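Local structure of taurocyamine kinase (Schistosoma mansoni, 4WOD) at residues Q353-E361 / D399-A410; P368-L376 / L390-D399. The protein catalyses the reversible transfer of phosphate between ATP and taurocyamine, as a phosphagen kinase built from two fused, repeated kinase units. The protein carries 4 engineered substitutions. All coordinates share one frame; numbering follows the deposited sequence.

Contact 1 (Q353-E361 / D399-A410); sequences QEYNKGAPE and DGKRTTHGATLA
The guanidinium of R402 lies between two methyl groups: CB of A359 sits 3.3 Å above one face, off toward the rim, and CG2 of T408 packs on the opposite face. In its plane, at the edge, comes OD1 of N356. The Y355 ring is met at its edge instead, with OD1 of D399 and a water in the ring plane. NH2 of R402 carries two bonds to the helix end. R402 NH2 reaches OD1 of N356 at 3.2 Å, entering above the amide plane. That bond is fairly straight, 158° at the hydrogen. R402 NH2 also donates to the carbonyl O of Y355, at 3.3 Å. The amide and guanidinium planes stand 75° apart. On the same guanidinium, R402 NH1 gives a bond to O of G406 (2.9 Å), and a water bridges it to N356 OD1. A bend at chi2 (-142°) carries the R402 chain across to the end of helix 331-355, where N356 is the first residue to leave helical geometry. N356 itself is held through ND2 by the carbonyls of L352 and V366. The phenol OH of Y355 donates to OD1 of D399 (2.8 Å), and the water in the ring plane donates to this OH and accepts from N of A410, at the start of helix 409-418. Segment 353-361 belongs to the first kinase repeat and 399-410 to the second, making this a joint between the two units. One arginine NH2 meets the last helical carbonyl and a side-chain oxygen beside it; the partial negative charge expected at a helix C terminus would suit a cation.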
ATOM      1  N   GLN A 353       0.885  21.465   1.327  1.00 19.97           N
ATOM      2  CA  GLN A 353       1.927  22.465   1.192  1.00 20.97           C
ATOM      3  C   GLN A 353       1.669  23.601   2.174  1.00 20.81           C
ATOM      4  O   GLN A 353       2.596  24.058   2.838  1.00 21.26           O
ATOM      5  CB  GLN A 353       2.022  22.986  -0.262  1.00 22.18           C
ATOM      6  CG  GLN A 353       2.587  21.952  -1.248  1.00 26.66           C
ATOM      7  CD  GLN A 353       4.037  21.563  -0.957  1.00 33.30           C
ATOM      8  OE1 GLN A 353       4.767  22.293  -0.279  1.00 42.34           O
ATOM      9  NE2 GLN A 353       4.456  20.405  -1.464  1.00 27.63           N
ATOM     10  N   GLU A 354       0.411  24.011   2.313  1.00 18.82           N
ATOM     11  CA  GLU A 354       0.072  25.100   3.236  1.00 22.76           C
ATOM     12  C   GLU A 354       0.115  24.698   4.728  1.00 20.70           C
ATOM     13  O   GLU A 354       0.684  25.424   5.552  1.00 23.90           O
ATOM     14  CB  GLU A 354      -1.306  25.666   2.892  1.00 22.27           C
ATOM     15  CG  GLU A 354      -1.349  26.329   1.516  1.00 31.50           C
ATOM     16  CD  GLU A 354      -0.339  27.477   1.393  1.00 41.44           C
ATOM     17  OE1 GLU A 354      -0.276  28.316   2.320  1.00 43.36           O
ATOM     18  OE2 GLU A 354       0.423  27.511   0.395  1.00 45.95           O
ATOM     19  N   TYR A 355      -0.468  23.555   5.067  1.00 15.45           N
ATOM     20  CA  TYR A 355      -0.566  23.124   6.469  1.00 20.04           C
ATOM     21  C   TYR A 355       0.807  22.811   7.065  1.00 19.93           C
ATOM     22  O   TYR A 355       0.978  22.884   8.280  1.00 19.58           O
ATOM     23  CB  TYR A 355      -1.471  21.898   6.599  1.00 16.74           C
ATOM     24  CG  TYR A 355      -2.100  21.713   7.963  1.00 21.82           C
ATOM     25  CD1 TYR A 355      -3.081  22.588   8.414  1.00 19.97           C
ATOM     26  CD2 TYR A 355      -1.739  20.652   8.786  1.00 19.41           C
ATOM     27  CE1 TYR A 355      -3.662  22.432   9.635  1.00 19.26           C
ATOM     28  CE2 TYR A 355      -2.328  20.481  10.026  1.00 22.06           C
ATOM     29  CZ  TYR A 355      -3.290  21.381  10.444  1.00 22.09           C
ATOM     30  OH  TYR A 355      -3.904  21.236  11.660  1.00 19.42           O
ATOM     31  N   ASN A 356       1.792  22.522   6.215  1.00 19.35           N
ATOM     32  CA  ASN A 356       3.099  22.073   6.705  1.00 21.62           C
ATOM     33  C   ASN A 356       4.206  23.082   6.460  1.00 21.25           C
ATOM     34  O   ASN A 356       5.382  22.769   6.605  1.00 20.76           O
ATOM     35  CB  ASN A 356       3.466  20.724   6.082  1.00 19.76           C
ATOM     36  CG  ASN A 356       2.524  19.606   6.533  1.00 20.03           C
ATOM     37  OD1 ASN A 356       2.689  19.029   7.608  1.00 22.80           O
ATOM     38  ND2 ASN A 356       1.518  19.322   5.725  1.00 21.13           N
ATOM     39  N   LYS A 357       3.817  24.301   6.101  1.00 20.63           N
ATOM     40  CA  LYS A 357       4.765  25.402   5.949  1.00 23.60           C
ATOM     41  C   LYS A 357       5.495  25.564   7.285  1.00 22.33           C
ATOM     42  O   LYS A 357       4.860  25.650   8.328  1.00 22.89           O
ATOM     43  CB  LYS A 357       4.034  26.702   5.582  1.00 23.73           C
ATOM     44  CG  LYS A 357       4.499  27.377   4.317  1.00 34.06           C
ATOM     45  CD  LYS A 357       3.992  28.831   4.238  1.00 36.55           C
ATOM     46  CE  LYS A 357       4.971  29.786   4.951  1.00 39.22           C
ATOM     47  NZ  LYS A 357       4.624  31.257   4.853  1.00 42.99           N
ATOM     48  N   GLY A 358       6.812  25.562   7.274  1.00 21.46           N
ATOM     49  CA  GLY A 358       7.529  25.840   8.500  1.00 21.70           C
ATOM     50  C   GLY A 358       7.883  24.631   9.329  1.00 20.49           C
ATOM     51  O   GLY A 358       8.663  24.750  10.290  1.00 18.80           O
ATOM     52  N   ALA A 359       7.366  23.463   8.947  1.00 19.94           N
ATOM     53  CA  ALA A 359       7.564  22.260   9.761  1.00 26.10           C
ATOM     54  C   ALA A 359       8.978  21.684   9.575  1.00 25.33           C
ATOM     55  O   ALA A 359       9.600  21.881   8.531  1.00 21.30           O
ATOM     56  CB  ALA A 359       6.503  21.215   9.426  1.00 24.76           C
ATOM     57  N   PRO A 360       9.487  20.968  10.589  1.00 21.25           N
ATOM     58  CA  PRO A 360      10.861  20.454  10.504  1.00 26.82           C
ATOM     59  C   PRO A 360      11.075  19.517   9.311  1.00 26.19           C
ATOM     60  O   PRO A 360      10.192  18.720   8.975  1.00 24.47           O
ATOM     61  CB  PRO A 360      11.035  19.700  11.824  1.00 21.96           C
ATOM     62  CG  PRO A 360      10.031  20.310  12.751  1.00 23.66           C
ATOM     63  CD  PRO A 360       8.852  20.628  11.875  1.00 24.90           C
ATOM     64  N   GLU A 361      12.236  19.628   8.677  1.00 30.04           N
ATOM     65  CA  GLU A 361      12.583  18.785   7.529  1.00 33.45           C
ATOM     66  C   GLU A 361      12.753  17.333   7.964  1.00 26.50           C
ATOM     67  O   GLU A 361      13.323  17.065   9.019  1.00 27.93           O
ATOM     68  CB  GLU A 361      13.860  19.289   6.848  1.00 35.52           C
ATOM     69  CG  GLU A 361      14.881  19.916   7.794  1.00 41.54           C
ATOM     70  CD  GLU A 361      14.477  21.314   8.260  1.00 40.57           C
ATOM     71  OE1 GLU A 361      14.046  22.124   7.407  1.00 43.23           O
ATOM     72  OE2 GLU A 361      14.570  21.584   9.481  1.00 37.34           O
ATOM     73  N   ASP A 399      -6.158  23.267  16.229  1.00 18.53           N
ATOM     74  CA  ASP A 399      -5.847  23.391  14.806  1.00 20.66           C
ATOM     75  C   ASP A 399      -4.669  24.353  14.595  1.00 18.45           C
ATOM     76  O   ASP A 399      -4.706  25.489  15.035  1.00 26.53           O
ATOM     77  CB  ASP A 399      -7.079  23.884  14.036  1.00 24.94           C
ATOM     78  CG  ASP A 399      -7.070  23.470  12.574  1.00 26.76           C
ATOM     79  OD1 ASP A 399      -6.062  22.906  12.093  1.00 30.22           O
ATOM     80  OD2 ASP A 399      -8.082  23.719  11.892  1.00 38.05           O
ATOM     81  N   GLY A 400      -3.613  23.911  13.942  1.00 22.77           N
ATOM     82  CA  GLY A 400      -2.500  24.814  13.720  1.00 28.32           C
ATOM     83  C   GLY A 400      -1.540  24.957  14.893  1.00 30.57           C
ATOM     84  O   GLY A 400      -0.611  25.772  14.859  1.00 34.22           O
ATOM     85  N   LYS A 401      -1.748  24.161  15.936  1.00 21.99           N
ATOM     86  CA  LYS A 401      -0.788  24.120  17.033  1.00 22.23           C
ATOM     87  C   LYS A 401       0.226  22.997  16.796  1.00 21.05           C
ATOM     88  O   LYS A 401      -0.125  21.921  16.297  1.00 21.80           O
ATOM     89  CB  LYS A 401      -1.509  23.934  18.376  1.00 23.63           C
ATOM     90  CG  LYS A 401      -0.561  23.919  19.568  1.00 25.10           C
ATOM     91  CD  LYS A 401      -1.074  24.769  20.727  1.00 38.85           C
ATOM     92  CE  LYS A 401       0.045  25.630  21.326  1.00 34.88           C
ATOM     93  NZ  LYS A 401       1.336  24.888  21.437  1.00 33.51           N
ATOM     94  N   ARG A 402       1.484  23.252  17.146  1.00 21.40           N
ATOM     95  CA  ARG A 402       2.525  22.224  17.071  1.00 17.19           C
ATOM     96  C   ARG A 402       3.259  22.139  18.395  1.00 18.70           C
ATOM     97  O   ARG A 402       3.360  23.140  19.120  1.00 13.54           O
ATOM     98  CB  ARG A 402       3.528  22.515  15.954  1.00 19.40           C
ATOM     99  CG  ARG A 402       2.924  22.575  14.550  1.00 17.25           C
ATOM    100  CD  ARG A 402       3.856  21.943  13.502  1.00 20.95           C
ATOM    101  NE  ARG A 402       3.166  21.825  12.219  1.00 20.06           N
ATOM    102  CZ  ARG A 402       3.351  20.838  11.351  1.00 24.49           C
ATOM    103  NH1 ARG A 402       4.235  19.867  11.606  1.00 19.11           N
ATOM    104  NH2 ARG A 402       2.658  20.833  10.211  1.00 22.76           N
ATOM    105  N   THR A 403       3.779  20.953  18.709  1.00 17.17           N
ATOM    106  CA  THR A 403       4.731  20.849  19.810  1.00 18.46           C
ATOM    107  C   THR A 403       6.027  21.528  19.407  1.00 18.91           C
ATOM    108  O   THR A 403       6.212  21.916  18.251  1.00 18.10           O
ATOM    109  CB  THR A 403       5.027  19.393  20.193  1.00 19.16           C
ATOM    110  OG1 THR A 403       5.631  18.725  19.076  1.00 17.91           O
ATOM    111  CG2 THR A 403       3.760  18.684  20.581  1.00 18.17           C
ATOM    112  N   THR A 404       6.946  21.634  20.360  1.00 22.02           N
ATOM    113  CA  THR A 404       8.187  22.347  20.141  1.00 23.30           C
ATOM    114  C   THR A 404       8.936  21.727  18.976  1.00 22.25           C
ATOM    115  O   THR A 404       9.636  22.414  18.238  1.00 22.59           O
ATOM    116  CB  THR A 404       9.076  22.348  21.419  1.00 22.54           C
ATOM    117  OG1 THR A 404       8.333  22.909  22.509  1.00 28.65           O
ATOM    118  CG2 THR A 404      10.313  23.188  21.204  1.00 25.45           C
ATOM    119  N   HIS A 405       8.754  20.423  18.787  1.00 22.13           N
ATOM    120  CA  HIS A 405       9.513  19.719  17.771  1.00 21.29           C
ATOM    121  C   HIS A 405       8.666  19.259  16.584  1.00 19.51           C
ATOM    122  O   HIS A 405       9.142  18.520  15.726  1.00 19.00           O
ATOM    123  CB  HIS A 405      10.243  18.570  18.430  1.00 21.00           C
ATOM    124  CG  HIS A 405      11.011  19.007  19.639  1.00 22.69           C
ATOM    125  ND1 HIS A 405      10.817  18.458  20.888  1.00 24.68           N
ATOM    126  CD2 HIS A 405      11.925  19.997  19.799  1.00 23.45           C
ATOM    127  CE1 HIS A 405      11.610  19.060  21.759  1.00 24.09           C
ATOM    128  NE2 HIS A 405      12.294  19.998  21.124  1.00 25.33           N
ATOM    129  N   GLY A 406       7.427  19.737  16.520  1.00 19.00           N
ATOM    130  CA  GLY A 406       6.673  19.644  15.281  1.00 20.02           C
ATOM    131  C   GLY A 406       5.486  18.703  15.203  1.00 16.00           C
ATOM    132  O   GLY A 406       4.910  18.517  14.127  1.00 14.77           O
ATOM    133  N   ALA A 407       5.096  18.118  16.331  1.00 14.76           N
ATOM    134  CA  ALA A 407       3.974  17.208  16.341  1.00 14.82           C
ATOM    135  C   ALA A 407       2.630  17.968  16.373  1.00 17.91           C
ATOM    136  O   ALA A 407       2.495  19.032  17.006  1.00 14.57           O
ATOM    137  CB  ALA A 407       4.084  16.256  17.531  1.00 12.99           C
ATOM    138  N   THR A 408       1.649  17.421  15.672  1.00 14.48           N
ATOM    139  CA  THR A 408       0.325  18.034  15.604  1.00 17.17           C
ATOM    140  C   THR A 408      -0.763  17.057  16.015  1.00 19.60           C
ATOM    141  O   THR A 408      -0.532  15.839  16.067  1.00 13.77           O
ATOM    142  CB  THR A 408       0.010  18.540  14.183  1.00 17.10           C
ATOM    143  OG1 THR A 408      -0.114  17.421  13.290  1.00 18.11           O
ATOM    144  CG2 THR A 408       1.110  19.481  13.690  1.00 16.24           C
ATOM    145  N   LEU A 409      -1.950  17.599  16.301  1.00 19.78           N
ATOM    146  CA  LEU A 409      -3.117  16.791  16.633  1.00 17.66           C
ATOM    147  C   LEU A 409      -3.534  16.001  15.401  1.00 17.45           C
ATOM    148  O   LEU A 409      -4.021  14.862  15.499  1.00 13.60           O
ATOM    149  CB  LEU A 409      -4.274  17.675  17.131  1.00 19.89           C
ATOM    150  CG  LEU A 409      -5.600  16.997  17.505  1.00 17.06           C
ATOM    151  CD1 LEU A 409      -5.445  16.026  18.674  1.00 16.68           C
ATOM    152  CD2 LEU A 409      -6.650  18.048  17.838  1.00 16.98           C
ATOM    153  N   ALA A 410      -3.331  16.620  14.238  1.00 14.89           N
ATOM    154  CA  ALA A 410      -3.638  15.974  12.977  1.00 16.90           C
ATOM    155  C   ALA A 410      -2.781  14.725  12.814  1.00 18.15           C
ATOM    156  O   ALA A 410      -3.279  13.667  12.424  1.00 15.10           O
ATOM    157  CB  ALA A 410      -3.419  16.920  11.842  1.00 15.54           C
TER
HETATM  158  O   HOH W   1      -3.555  19.523  13.965  1.00 19.64           O
HETATM  159  O   HOH W   2       1.646  23.614  11.467  1.00 29.28           O
HETATM  160  O   HOH W   3       4.784  18.058   9.568  1.00 22.46           O

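Contact 2 (P368-L376 / L390-D399); sequences PLTYLAKLL and LTPEIIKKYD
L369 overlaps the C-terminal end of helix 392-398, its CD2 lying 4.2 Å from CG2 of I395 and 3.9 Å from CA of D399. The motif is a nearly antiparallel helix pair (155°) within the phosphagen kinase N-terminal domain of the second repeat, with the short axes 11.2 Å apart. At this wide spacing the contact is made by side chains reaching across. CB of A373 touches both CD2 of L390, at 3.8 Å, and CD1 of I395, at 4.0 Å. That second contact depends on the extended I395 chain (chi2 173°), which puts its terminal methyl on the alanine. L390, just ahead of the helix, uses the same CD2 against CD2 of L376, the two side chains crossing obliquely. Helix 409-418 packs against L369 through L409 and I413, while Y439 of helix 437-448 lies against L390. T391 is the N-cap of helix 392-398; its OG1 accepts from N of I394. Near D399, whose OD1 is taken by Y355 of helix 331-355, the CG2 methyl of T370 packs on CG2 of I395 and OD2 of D399. A water bridges the two segments there, accepting from N of T370 and donating to OD2 of D399 at 3.0 Å.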
ATOM      1  N   PRO A 368      -4.409  18.737   6.731  1.00 21.58           N
ATOM      2  CA  PRO A 368      -5.079  19.598   7.712  1.00 18.71           C
ATOM      3  C   PRO A 368      -5.962  18.805   8.684  1.00 19.22           C
ATOM      4  O   PRO A 368      -6.630  17.844   8.281  1.00 18.20           O
ATOM      5  CB  PRO A 368      -5.927  20.523   6.835  1.00 18.66           C
ATOM      6  CG  PRO A 368      -5.110  20.674   5.584  1.00 18.06           C
ATOM      7  CD  PRO A 368      -4.540  19.266   5.360  1.00 20.20           C
ATOM      8  N   LEU A 369      -5.924  19.196   9.954  1.00 16.41           N
ATOM      9  CA  LEU A 369      -6.743  18.573  10.985  1.00 17.28           C
ATOM     10  C   LEU A 369      -8.220  18.447  10.580  1.00 18.47           C
ATOM     11  O   LEU A 369      -8.832  17.398  10.773  1.00 18.73           O
ATOM     12  CB  LEU A 369      -6.629  19.363  12.283  1.00 16.83           C
ATOM     13  CG  LEU A 369      -7.505  18.894  13.441  1.00 17.49           C
ATOM     14  CD1 LEU A 369      -7.267  17.388  13.746  1.00 11.17           C
ATOM     15  CD2 LEU A 369      -7.240  19.765  14.657  1.00 16.96           C
ATOM     16  N   THR A 370      -8.794  19.502  10.013  1.00 17.78           N
ATOM     17  CA  THR A 370     -10.221  19.439   9.667  1.00 22.89           C
ATOM     18  C   THR A 370     -10.507  18.477   8.519  1.00 23.28           C
ATOM     19  O   THR A 370     -11.619  17.941   8.425  1.00 26.01           O
ATOM     20  CB  THR A 370     -10.785  20.816   9.295  1.00 22.73           C
ATOM     21  OG1 THR A 370     -10.008  21.366   8.231  1.00 24.10           O
ATOM     22  CG2 THR A 370     -10.743  21.742  10.502  1.00 26.43           C
ATOM     23  N   TYR A 371      -9.516  18.247   7.660  1.00 21.07           N
ATOM     24  CA  TYR A 371      -9.651  17.249   6.591  1.00 24.86           C
ATOM     25  C   TYR A 371      -9.676  15.841   7.178  1.00 23.22           C
ATOM     26  O   TYR A 371     -10.522  15.010   6.820  1.00 19.92           O
ATOM     27  CB  TYR A 371      -8.509  17.369   5.574  1.00 22.28           C
ATOM     28  CG  TYR A 371      -8.531  16.310   4.477  1.00 20.46           C
ATOM     29  CD1 TYR A 371      -9.331  16.471   3.346  1.00 27.64           C
ATOM     30  CD2 TYR A 371      -7.739  15.163   4.557  1.00 19.36           C
ATOM     31  CE1 TYR A 371      -9.355  15.517   2.338  1.00 29.78           C
ATOM     32  CE2 TYR A 371      -7.752  14.206   3.552  1.00 21.41           C
ATOM     33  CZ  TYR A 371      -8.567  14.381   2.443  1.00 30.68           C
ATOM     34  OH  TYR A 371      -8.594  13.440   1.417  1.00 27.20           O
ATOM     35  N   LEU A 372      -8.735  15.575   8.074  1.00 19.26           N
ATOM     36  CA  LEU A 372      -8.675  14.271   8.730  1.00 19.39           C
ATOM     37  C   LEU A 372      -9.881  14.036   9.620  1.00 17.61           C
ATOM     38  O   LEU A 372     -10.329  12.903   9.766  1.00 19.26           O
ATOM     39  CB  LEU A 372      -7.382  14.133   9.552  1.00 16.74           C
ATOM     40  CG  LEU A 372      -6.121  14.069   8.688  1.00 17.18           C
ATOM     41  CD1 LEU A 372      -4.835  14.040   9.562  1.00 19.05           C
ATOM     42  CD2 LEU A 372      -6.164  12.885   7.737  1.00 17.62           C
ATOM     43  N   ALA A 373     -10.401  15.096  10.230  1.00 18.76           N
ATOM     44  CA  ALA A 373     -11.577  14.959  11.084  1.00 23.10           C
ATOM     45  C   ALA A 373     -12.791  14.503  10.259  1.00 27.12           C
ATOM     46  O   ALA A 373     -13.658  13.790  10.765  1.00 25.16           O
ATOM     47  CB  ALA A 373     -11.871  16.269  11.799  1.00 19.26           C
ATOM     48  N   LYS A 374     -12.849  14.913   8.995  1.00 23.22           N
ATOM     49  CA  LYS A 374     -13.935  14.467   8.117  1.00 24.07           C
ATOM     50  C   LYS A 374     -13.781  12.980   7.816  1.00 24.84           C
ATOM     51  O   LYS A 374     -14.748  12.227   7.923  1.00 25.56           O
ATOM     52  CB  LYS A 374     -13.977  15.283   6.821  1.00 25.02           C
ATOM     53  CG  LYS A 374     -14.244  16.766   7.043  1.00 33.22           C
ATOM     54  CD  LYS A 374     -14.733  17.456   5.772  1.00 37.68           C
ATOM     55  CE  LYS A 374     -13.726  18.498   5.259  1.00 43.86           C
ATOM     56  NZ  LYS A 374     -14.093  19.901   5.618  1.00 42.08           N
ATOM     57  N   LEU A 375     -12.569  12.532   7.497  1.00 22.21           N
ATOM     58  CA  LEU A 375     -12.379  11.089   7.253  1.00 20.12           C
ATOM     59  C   LEU A 375     -12.731  10.259   8.498  1.00 24.85           C
ATOM     60  O   LEU A 375     -13.269   9.145   8.390  1.00 24.85           O
ATOM     61  CB  LEU A 375     -10.946  10.788   6.797  1.00 22.71           C
ATOM     62  CG  LEU A 375     -10.505  11.357   5.443  1.00 24.87           C
ATOM     63  CD1 LEU A 375      -9.028  11.088   5.177  1.00 22.67           C
ATOM     64  CD2 LEU A 375     -11.355  10.788   4.319  1.00 26.85           C
ATOM     65  N   LEU A 376     -12.451  10.816   9.674  1.00 23.84           N
ATOM     66  CA  LEU A 376     -12.679  10.124  10.939  1.00 26.63           C
ATOM     67  C   LEU A 376     -14.169   9.954  11.253  1.00 26.68           C
ATOM     68  O   LEU A 376     -14.544   9.140  12.096  1.00 24.69           O
ATOM     69  CB  LEU A 376     -11.975  10.877  12.067  1.00 24.32           C
ATOM     70  CG  LEU A 376     -11.865  10.224  13.444  1.00 19.94           C
ATOM     71  CD1 LEU A 376     -11.116   8.880  13.389  1.00 20.95           C
ATOM     72  CD2 LEU A 376     -11.194  11.202  14.432  1.00 21.89           C
ATOM     73  N   LEU A 390     -12.490  14.223  19.955  1.00 19.14           N
ATOM     74  CA  LEU A 390     -12.168  15.243  18.969  1.00 22.50           C
ATOM     75  C   LEU A 390     -13.380  16.155  18.763  1.00 23.32           C
ATOM     76  O   LEU A 390     -14.056  16.077  17.736  1.00 26.03           O
ATOM     77  CB  LEU A 390     -11.745  14.617  17.647  1.00 15.11           C
ATOM     78  CG  LEU A 390     -11.024  15.572  16.696  1.00 19.18           C
ATOM     79  CD1 LEU A 390      -9.630  15.888  17.212  1.00 21.14           C
ATOM     80  CD2 LEU A 390     -10.950  14.981  15.293  1.00 17.92           C
ATOM     81  N   THR A 391     -13.649  17.010  19.747  1.00 25.08           N
ATOM     82  CA  THR A 391     -14.830  17.879  19.714  1.00 25.46           C
ATOM     83  C   THR A 391     -14.579  19.127  18.856  1.00 25.87           C
ATOM     84  O   THR A 391     -13.434  19.429  18.511  1.00 20.60           O
ATOM     85  CB  THR A 391     -15.256  18.305  21.139  1.00 23.83           C
ATOM     86  OG1 THR A 391     -14.222  19.090  21.744  1.00 22.98           O
ATOM     87  CG2 THR A 391     -15.570  17.082  22.014  1.00 25.28           C
ATOM     88  N   PRO A 392     -15.658  19.841  18.476  1.00 26.47           N
ATOM     89  CA  PRO A 392     -15.488  21.122  17.784  1.00 28.49           C
ATOM     90  C   PRO A 392     -14.566  22.086  18.527  1.00 26.27           C
ATOM     91  O   PRO A 392     -13.728  22.741  17.908  1.00 23.95           O
ATOM     92  CB  PRO A 392     -16.915  21.667  17.730  1.00 27.41           C
ATOM     93  CG  PRO A 392     -17.754  20.426  17.595  1.00 23.64           C
ATOM     94  CD  PRO A 392     -17.062  19.382  18.436  1.00 27.74           C
ATOM     95  N   GLU A 393     -14.722  22.160  19.843  1.00 25.27           N
ATOM     96  CA  GLU A 393     -13.948  23.092  20.651  1.00 27.72           C
ATOM     97  C   GLU A 393     -12.464  22.658  20.732  1.00 22.13           C
ATOM     98  O   GLU A 393     -11.562  23.493  20.818  1.00 25.55           O
ATOM     99  CB  GLU A 393     -14.561  23.227  22.051  1.00 27.66           C
ATOM    100  CG  GLU A 393     -16.123  23.401  22.117  1.00 33.67           C
ATOM    101  CD  GLU A 393     -16.968  22.178  21.657  1.00 38.49           C
ATOM    102  OE1 GLU A 393     -16.641  21.029  22.019  1.00 35.21           O
ATOM    103  OE2 GLU A 393     -17.980  22.369  20.940  1.00 44.58           O
ATOM    104  N   ILE A 394     -12.228  21.354  20.682  1.00 22.82           N
ATOM    105  CA  ILE A 394     -10.875  20.816  20.661  1.00 22.61           C
ATOM    106  C   ILE A 394     -10.230  21.101  19.300  1.00 23.23           C
ATOM    107  O   ILE A 394      -9.095  21.555  19.227  1.00 20.74           O
ATOM    108  CB  ILE A 394     -10.876  19.303  20.952  1.00 21.22           C
ATOM    109  CG1 ILE A 394     -11.000  19.041  22.463  1.00 20.80           C
ATOM    110  CG2 ILE A 394      -9.630  18.624  20.342  1.00 20.37           C
ATOM    111  CD1 ILE A 394      -9.845  19.543  23.275  1.00 21.48           C
ATOM    112  N   ILE A 395     -10.970  20.859  18.220  1.00 20.53           N
ATOM    113  CA  ILE A 395     -10.479  21.199  16.890  1.00 17.44           C
ATOM    114  C   ILE A 395     -10.124  22.688  16.799  1.00 22.17           C
ATOM    115  O   ILE A 395      -9.053  23.053  16.319  1.00 17.66           O
ATOM    116  CB  ILE A 395     -11.508  20.825  15.798  1.00 16.64           C
ATOM    117  CG1 ILE A 395     -11.638  19.297  15.689  1.00 19.37           C
ATOM    118  CG2 ILE A 395     -11.098  21.418  14.442  1.00 16.61           C
ATOM    119  CD1 ILE A 395     -12.756  18.822  14.748  1.00 18.99           C
ATOM    120  N   LYS A 396     -11.017  23.540  17.288  1.00 21.51           N
ATOM    121  CA  LYS A 396     -10.808  24.984  17.248  1.00 23.25           C
ATOM    122  C   LYS A 396      -9.582  25.404  18.048  1.00 21.26           C
ATOM    123  O   LYS A 396      -8.802  26.247  17.612  1.00 23.87           O
ATOM    124  CB  LYS A 396     -12.048  25.705  17.775  1.00 24.70           C
ATOM    125  CG  LYS A 396     -11.822  27.167  18.145  1.00 27.96           C
ATOM    126  CD  LYS A 396     -13.107  27.788  18.698  1.00 36.13           C
ATOM    127  CE  LYS A 396     -12.878  29.214  19.166  1.00 42.93           C
ATOM    128  NZ  LYS A 396     -12.051  29.971  18.189  1.00 45.32           N
ATOM    129  N   LYS A 397      -9.422  24.815  19.226  1.00 20.18           N
ATOM    130  CA  LYS A 397      -8.302  25.147  20.103  1.00 22.50           C
ATOM    131  C   LYS A 397      -6.950  24.741  19.509  1.00 21.38           C
ATOM    132  O   LYS A 397      -5.993  25.499  19.592  1.00 25.14           O
ATOM    133  CB  LYS A 397      -8.487  24.470  21.465  1.00 18.58           C
ATOM    134  CG  LYS A 397      -7.492  24.855  22.537  1.00 23.71           C
ATOM    135  CD  LYS A 397      -7.815  24.093  23.824  1.00 23.10           C
ATOM    136  CE  LYS A 397      -6.653  24.122  24.790  1.00 26.62           C
ATOM    137  NZ  LYS A 397      -6.499  25.423  25.483  1.00 29.03           N
ATOM    138  N   TYR A 398      -6.884  23.546  18.916  1.00 19.20           N
ATOM    139  CA  TYR A 398      -5.601  22.909  18.583  1.00 21.21           C
ATOM    140  C   TYR A 398      -5.225  22.904  17.099  1.00 20.38           C
ATOM    141  O   TYR A 398      -4.103  22.540  16.744  1.00 20.94           O
ATOM    142  CB  TYR A 398      -5.606  21.459  19.090  1.00 19.26           C
ATOM    143  CG  TYR A 398      -5.424  21.344  20.585  1.00 21.10           C
ATOM    144  CD1 TYR A 398      -4.546  22.183  21.261  1.00 20.32           C
ATOM    145  CD2 TYR A 398      -6.121  20.389  21.316  1.00 17.27           C
ATOM    146  CE1 TYR A 398      -4.364  22.075  22.629  1.00 19.02           C
ATOM    147  CE2 TYR A 398      -5.943  20.268  22.681  1.00 17.95           C
ATOM    148  CZ  TYR A 398      -5.069  21.121  23.336  1.00 20.41           C
ATOM    149  OH  TYR A 398      -4.895  21.020  24.701  1.00 20.06           O
ATOM    150  N   ASP A 399      -6.158  23.267  16.229  1.00 18.53           N
ATOM    151  CA  ASP A 399      -5.847  23.391  14.806  1.00 20.66           C
ATOM    152  C   ASP A 399      -4.669  24.353  14.595  1.00 18.45           C
ATOM    153  O   ASP A 399      -4.706  25.489  15.035  1.00 26.53           O
ATOM    154  CB  ASP A 399      -7.079  23.884  14.036  1.00 24.94           C
ATOM    155  CG  ASP A 399      -7.070  23.470  12.574  1.00 26.76           C
ATOM    156  OD1 ASP A 399      -6.062  22.906  12.093  1.00 30.22           O
ATOM    157  OD2 ASP A 399      -8.082  23.719  11.892  1.00 38.05           O
TER
HETATM  158  O   HOH W   4      -7.302  22.139   9.414  1.00 23.46           O

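In the fold
Following the chain from the N terminus, the first kinase unit runs into the long helix 331-355, and contact 1 closes a loop of 37 residues between 353-361, at the end of that helix and the turn after it, and 399-410. Inside that loop the chain forms helix 369-376, turns through helix 385-388 and returns along helix 392-398, so contact 2 closes a smaller loop of 13 residues within the larger one. The two share D399, the first residue past helix 392-398, on the way to helix 409-418. They also touch directly, through Y355 against P368 and L409 against L369. Together they tie the last helix of the first repeat to the opening helices of the second.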